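Local coordinates for hemolysin-related protein (Vibrio cholerae serotype O1, PDB 6MLT), which is a secreted protein of the biofilm matrix that binds calcium ions, probably recognises carbohydrate through a lectin domain and probably helps the biofilm adhere, at residues V38-D43 and G109-V114; V54-V59 and A75-D80. All blocks are in the same frame, centred on the assembly; numbering follows the deposited sequence.

How the contacts relate
Contacts 1 and 2 meet at one calcium ion, to which each gives one segment, 38-43 and 54-59, and their centres lie about 10 Å apart. Residues 38-43 supply Asn41 OD1 and Asp43 OD2, residues 54-59 supply Val54 O and both carboxylate oxygens of Asp56, and two waters complete the shell. Two probable hydrogen bonds tie the contacts directly: Val38 O lies 2.7 Å from Asp56 N, and Leu40 N lies 2.9 Å from Asp56 OD2. Contact 2 pairs the metal-bearing strand with its hairpin partner in the same sheet. Contact 1 carries 38-43 across to the next sheet along the chain, where 109-114 helps to bind sodium.

Contact 1: residues V38-D43 and G109-V114; sequences VQLNDD and GLIEIV. With NA (sodium ion), chain D; CA (calcium ion), chain C; CA (calcium ion), chain B.
Ile111 packs its side chain against Val38, the Gln39 carbonyl and Leu40. CG2 of Ile111, anti to the backbone N, meets two hydrophobic partners: Val38 CG2 at 4.0 Å, where the two side chains cross obliquely, and Leu40 CD2, also at 4.0 Å, where they cross at about a right angle. The other branch turns toward the backbone. With chi1 at -68°, CG1 stands anti to the carbonyl carbon of Ile111 and lies 3.2 Å from Gln39 O. Gln39 O also accepts a hydrogen bond of 2.8 Å from water 1, which in turn accepts from Ile111 N at 2.9 Å, so a single water joins the two backbones beside the apolar contact. Leu40 continues the packing with CD2, 4.3 Å from Ile113 CD1, and Ile58 of strand 56-63 touches Val38, Leu40 and Ile113 alike.

The side chain of Gln39 takes another course. OE1 accepts from water 2, a calcium ligand, while Asp53 is the main partner of its polar end. Farther along, Asn41 OD1 binds the same calcium at 2.3 Å. Asn41 ND2 donates to Asp43 OD1 at 3.2 Å, coming from well above the carboxylate plane (68° out of it), while Asp43 OD2 is on the metal. Asp42 OD1 instead binds the second calcium.

On the other segment, Leu110 O and both oxygens of Glu112 hold the sodium, completed by Asp104, Asp106 and Asp108. Side chains of alternating acidic residues, one backbone carbonyl and a closing glutamate form the EF-hand-like metal loop familiar from FG-GAP repeats. The contact thus packs the calcium loop of one antiparallel sheet against the metal-loop strand of the next, consistent with neighbouring blades of a beta-propeller.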
loop_
_atom_site.group_PDB
_atom_site.type_symbol
_atom_site.label_atom_id
_atom_site.label_comp_id
_atom_site.label_asym_id
_atom_site.label_seq_id
_atom_site.Cartn_x
_atom_site.Cartn_y
_atom_site.Cartn_z
ATOM N N VAL A 38 -4.657 -13.156 12.579
ATOM C CA VAL A 38 -3.407 -13.154 13.332
ATOM C C VAL A 38 -3.239 -14.522 13.991
ATOM O O VAL A 38 -4.205 -15.272 14.163
ATOM C CB VAL A 38 -3.377 -12.049 14.413
ATOM C CG1 VAL A 38 -3.222 -10.665 13.784
ATOM C CG2 VAL A 38 -4.640 -12.116 15.281
ATOM N N GLN A 39 -2.003 -14.832 14.392
ATOM C CA GLN A 39 -1.700 -16.087 15.085
ATOM C C GLN A 39 -2.071 -15.996 16.565
ATOM O O GLN A 39 -1.639 -15.074 17.264
ATOM C CB GLN A 39 -0.211 -16.415 14.966
ATOM C CG GLN A 39 0.337 -16.511 13.554
ATOM C CD GLN A 39 0.097 -17.864 12.910
ATOM O OE1 GLN A 39 -0.413 -18.793 13.538
ATOM N NE2 GLN A 39 0.473 -17.981 11.644
ATOM N N LEU A 40 -2.831 -16.978 17.065
ATOM C CA LEU A 40 -3.282 -16.939 18.452
ATOM C C LEU A 40 -3.023 -18.202 19.262
ATOM O O LEU A 40 -3.225 -18.169 20.482
ATOM C CB LEU A 40 -4.784 -16.633 18.513
ATOM C CG LEU A 40 -5.206 -15.259 17.982
ATOM C CD1 LEU A 40 -6.727 -15.152 17.952
ATOM C CD2 LEU A 40 -4.610 -14.132 18.810
ATOM N N ASN A 41 -2.585 -19.303 18.653
ATOM C CA ASN A 41 -2.327 -20.508 19.434
ATOM C C ASN A 41 -1.183 -21.298 18.816
ATOM O O ASN A 41 -0.736 -21.032 17.698
ATOM C CB ASN A 41 -3.586 -21.377 19.564
ATOM C CG ASN A 41 -3.940 -22.101 18.281
ATOM O OD1 ASN A 41 -4.090 -21.492 17.229
ATOM N ND2 ASN A 41 -4.065 -23.425 18.365
ATOM N N ASP A 42 -0.708 -22.284 19.572
ATOM C CA ASP A 42 0.427 -23.108 19.165
ATOM C C ASP A 42 -0.114 -24.349 18.468
ATOM O O ASP A 42 -0.426 -25.357 19.102
ATOM C CB ASP A 42 1.282 -23.461 20.373
ATOM C CG ASP A 42 2.501 -24.281 20.006
ATOM O OD1 ASP A 42 2.841 -24.349 18.807
ATOM O OD2 ASP A 42 3.110 -24.864 20.926
ATOM N N ASP A 43 -0.235 -24.276 17.141
ATOM C CA ASP A 43 -0.806 -25.390 16.387
ATOM C C ASP A 43 0.164 -26.562 16.265
ATOM O O ASP A 43 -0.253 -27.721 16.366
ATOM C CB ASP A 43 -1.230 -24.919 15.000
ATOM C CG ASP A 43 -2.444 -24.022 15.042
ATOM O OD1 ASP A 43 -3.544 -24.512 15.378
ATOM O OD2 ASP A 43 -2.290 -22.822 14.750
ATOM N N GLY A 109 6.365 -11.731 21.870
ATOM C CA GLY A 109 6.105 -12.822 20.955
ATOM C C GLY A 109 4.658 -13.257 20.862
ATOM O O GLY A 109 4.367 -14.230 20.153
ATOM N N LEU A 110 3.745 -12.574 21.545
ATOM C CA LEU A 110 2.340 -12.943 21.582
ATOM C C LEU A 110 1.492 -11.762 21.132
ATOM O O LEU A 110 1.815 -10.604 21.415
ATOM C CB LEU A 110 1.922 -13.374 22.990
ATOM C CG LEU A 110 2.724 -14.541 23.572
ATOM C CD1 LEU A 110 2.403 -14.722 25.044
ATOM C CD2 LEU A 110 2.440 -15.813 22.795
ATOM N N ILE A 111 0.390 -12.070 20.456
ATOM C CA ILE A 111 -0.494 -11.060 19.886
ATOM C C ILE A 111 -1.369 -10.463 20.978
ATOM O O ILE A 111 -1.940 -11.191 21.800
ATOM C CB ILE A 111 -1.363 -11.683 18.777
ATOM C CG1 ILE A 111 -0.509 -12.084 17.569
ATOM C CG2 ILE A 111 -2.503 -10.730 18.366
ATOM C CD1 ILE A 111 0.047 -10.923 16.792
ATOM N N GLU A 112 -1.506 -9.135 20.964
ATOM C CA GLU A 112 -2.507 -8.411 21.738
ATOM C C GLU A 112 -3.621 -7.925 20.816
ATOM O O GLU A 112 -3.393 -7.650 19.637
ATOM C CB GLU A 112 -1.897 -7.203 22.463
ATOM C CG GLU A 112 -1.133 -7.542 23.739
ATOM C CD GLU A 112 0.288 -8.003 23.481
ATOM O OE1 GLU A 112 0.954 -7.418 22.598
ATOM O OE2 GLU A 112 0.742 -8.952 24.163
ATOM N N ILE A 113 -4.825 -7.789 21.370
ATOM C CA ILE A 113 -6.020 -7.440 20.604
ATOM C C ILE A 113 -6.608 -6.164 21.189
ATOM O O ILE A 113 -6.988 -6.142 22.364
ATOM C CB ILE A 113 -7.052 -8.577 20.629
ATOM C CG1 ILE A 113 -6.418 -9.859 20.087
ATOM C CG2 ILE A 113 -8.294 -8.195 19.833
ATOM C CD1 ILE A 113 -7.223 -11.097 20.373
ATOM N N VAL A 114 -6.712 -5.119 20.368
ATOM C CA VAL A 114 -7.121 -3.790 20.817
ATOM C C VAL A 114 -8.545 -3.530 20.348
ATOM O O VAL A 114 -8.864 -3.721 19.168
ATOM C CB VAL A 114 -6.176 -2.696 20.287
ATOM C CG1 VAL A 114 -6.478 -1.358 20.958
ATOM C CG2 VAL A 114 -4.728 -3.084 20.495
HETATM NA NA NA D . 2.705 -9.177 22.967
HETATM CA CA CA C . -3.902 -20.979 15.028
HETATM CA CA CA B . 3.988 -23.170 17.334
HETATM O O HOH W 1 -0.047 -14.753 19.584
HETATM O O HOH W 2 -1.786 -19.791 15.736
HETATM O O HOH W 3 -5.296 -22.812 14.576
HETATM O O HOH W 4 5.644 -22.553 15.957
#

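Contact 2: residues V54-V59 and A75-D80; sequences VADIIV and ALSGVD. With CA (calcium ion), chain C.
Asp56, in the antiparallel beta hairpin of strands 56-63 and 71-76, grips the calcium with both carboxylate oxygens, OD1 at 2.4 Å and OD2 at 2.5 Å, and OD1 also takes a hydrogen bond from across the contact. Gly78 N donates to Asp56 OD1 at 2.8 Å, nearly straight at 166°, and meets the anti lone pair of that oxygen, the one away from OD2. Metal and amide together should hold the carboxylate in a fixed rotation. Val54 O adds another ligand, and Asn41 and Asp43 complete the protein part of the site.

The metal is bound where the pairing of the hairpin gives out into loops. Ile57 and Leu76 form a hydrogen-bonded pair: Ile57 N reaches Leu76 O at 2.9 Å, and Leu76 N returns to Ile57 O at 2.7 Å. Ile58 and Ala75 follow as a non-hydrogen-bonded pair, on the sheet face away from Ile57 and Leu76. The latter two lie against Trp17 of strand 13-19.

Past the pairing, the backbones stay close. Gly78 CA makes a CA-H...O contact with Ala55 O at 3.1 Å, an approach that the lack of a CB on Gly78 permits. Beyond it, Val54 CG2 and Val79 CG2 touch at 4.0 Å, the two side chains crossing at about a right angle. Ser77 OG, anti to its own backbone N (chi1 176°), accepts from Val79 N to make an ST turn. The same OG is hydrogen-bonded to water 3, itself a ligand of the calcium.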
loop_
_atom_site.group_PDB
_atom_site.type_symbol
_atom_site.label_atom_id
_atom_site.label_comp_id
_atom_site.label_asym_id
_atom_site.label_seq_id
_atom_site.Cartn_x
_atom_site.Cartn_y
_atom_site.Cartn_z
ATOM N N VAL A 54 -0.881 -21.851 12.341
ATOM C CA VAL A 54 -1.960 -21.523 11.413
ATOM C C VAL A 54 -2.659 -20.267 11.916
ATOM O O VAL A 54 -3.205 -20.256 13.024
ATOM C CB VAL A 54 -2.948 -22.691 11.267
ATOM C CG1 VAL A 54 -4.068 -22.336 10.288
ATOM C CG2 VAL A 54 -2.226 -23.939 10.799
ATOM N N ALA A 55 -2.652 -19.211 11.103
ATOM C CA ALA A 55 -3.257 -17.949 11.510
ATOM C C ALA A 55 -4.753 -18.115 11.747
ATOM O O ALA A 55 -5.424 -18.934 11.114
ATOM C CB ALA A 55 -3.013 -16.874 10.453
ATOM N N ASP A 56 -5.273 -17.308 12.662
ATOM C CA ASP A 56 -6.629 -17.431 13.168
ATOM C C ASP A 56 -7.435 -16.183 12.841
ATOM O O ASP A 56 -6.903 -15.183 12.355
ATOM C CB ASP A 56 -6.579 -17.683 14.667
ATOM C CG ASP A 56 -5.722 -18.877 14.988
ATOM O OD1 ASP A 56 -6.058 -19.968 14.483
ATOM O OD2 ASP A 56 -4.694 -18.719 15.685
ATOM N N ILE A 57 -8.737 -16.260 13.099
ATOM C CA ILE A 57 -9.678 -15.208 12.733
ATOM C C ILE A 57 -10.279 -14.622 14.007
ATOM O O ILE A 57 -10.684 -15.365 14.909
ATOM C CB ILE A 57 -10.775 -15.739 11.790
ATOM C CG1 ILE A 57 -10.211 -15.977 10.380
ATOM C CG2 ILE A 57 -11.940 -14.754 11.698
ATOM C CD1 ILE A 57 -9.391 -17.212 10.210
ATOM N N ILE A 58 -10.340 -13.294 14.074
ATOM C CA ILE A 58 -11.008 -12.577 15.154
ATOM C C ILE A 58 -12.202 -11.832 14.573
ATOM O O ILE A 58 -12.059 -11.081 13.600
ATOM C CB ILE A 58 -10.060 -11.596 15.861
ATOM C CG1 ILE A 58 -8.940 -12.354 16.568
ATOM C CG2 ILE A 58 -10.843 -10.739 16.875
ATOM C CD1 ILE A 58 -7.780 -11.468 16.984
ATOM N N VAL A 59 -13.368 -12.021 15.192
ATOM C CA VAL A 59 -14.601 -11.347 14.809
ATOM C C VAL A 59 -15.321 -10.903 16.076
ATOM O O VAL A 59 -14.996 -11.328 17.188
ATOM C CB VAL A 59 -15.520 -12.244 13.951
ATOM C CG1 VAL A 59 -14.850 -12.567 12.632
ATOM C CG2 VAL A 59 -15.869 -13.520 14.691
ATOM N N ALA A 75 -12.383 -15.652 18.943
ATOM C CA ALA A 75 -11.237 -16.109 18.170
ATOM C C ALA A 75 -11.534 -17.488 17.597
ATOM O O ALA A 75 -11.866 -18.416 18.345
ATOM C CB ALA A 75 -9.975 -16.157 19.032
ATOM N N LEU A 76 -11.391 -17.623 16.280
ATOM C CA LEU A 76 -11.712 -18.852 15.559
ATOM C C LEU A 76 -10.451 -19.458 14.956
ATOM O O LEU A 76 -9.675 -18.760 14.293
ATOM C CB LEU A 76 -12.724 -18.578 14.449
ATOM C CG LEU A 76 -13.976 -17.816 14.879
ATOM C CD1 LEU A 76 -14.911 -17.598 13.693
ATOM C CD2 LEU A 76 -14.680 -18.558 16.007
ATOM N N SER A 77 -10.269 -20.761 15.155
ATOM C CA SER A 77 -9.080 -21.437 14.652
ATOM C C SER A 77 -9.039 -21.405 13.131
ATOM O O SER A 77 -10.022 -21.736 12.464
ATOM C CB SER A 77 -9.059 -22.886 15.135
ATOM O OG SER A 77 -7.957 -23.575 14.568
ATOM N N GLY A 78 -7.884 -21.030 12.576
ATOM C CA GLY A 78 -7.724 -21.077 11.133
ATOM C C GLY A 78 -7.862 -22.470 10.554
ATOM O O GLY A 78 -8.180 -22.613 9.368
ATOM N N VAL A 79 -7.630 -23.499 11.366
ATOM C CA VAL A 79 -7.687 -24.878 10.889
ATOM C C VAL A 79 -9.123 -25.281 10.574
ATOM O O VAL A 79 -9.424 -25.771 9.477
ATOM C CB VAL A 79 -7.063 -25.826 11.933
ATOM C CG1 VAL A 79 -7.231 -27.293 11.520
ATOM C CG2 VAL A 79 -5.597 -25.501 12.143
ATOM N N ASP A 80 -10.027 -25.106 11.535
ATOM C CA ASP A 80 -11.360 -25.671 11.406
ATOM C C ASP A 80 -12.473 -24.765 11.900
ATOM O O ASP A 80 -13.627 -25.200 11.914
ATOM C CB ASP A 80 -11.430 -27.009 12.157
ATOM C CG ASP A 80 -11.021 -26.882 13.612
ATOM O OD1 ASP A 80 -10.926 -25.741 14.122
ATOM O OD2 ASP A 80 -10.782 -27.925 14.245
HETATM CA CA CA C . -3.902 -20.979 15.028
HETATM O O HOH W 3 -5.296 -22.812 14.576
HETATM O O HOH W 2 -1.786 -19.791 15.736
#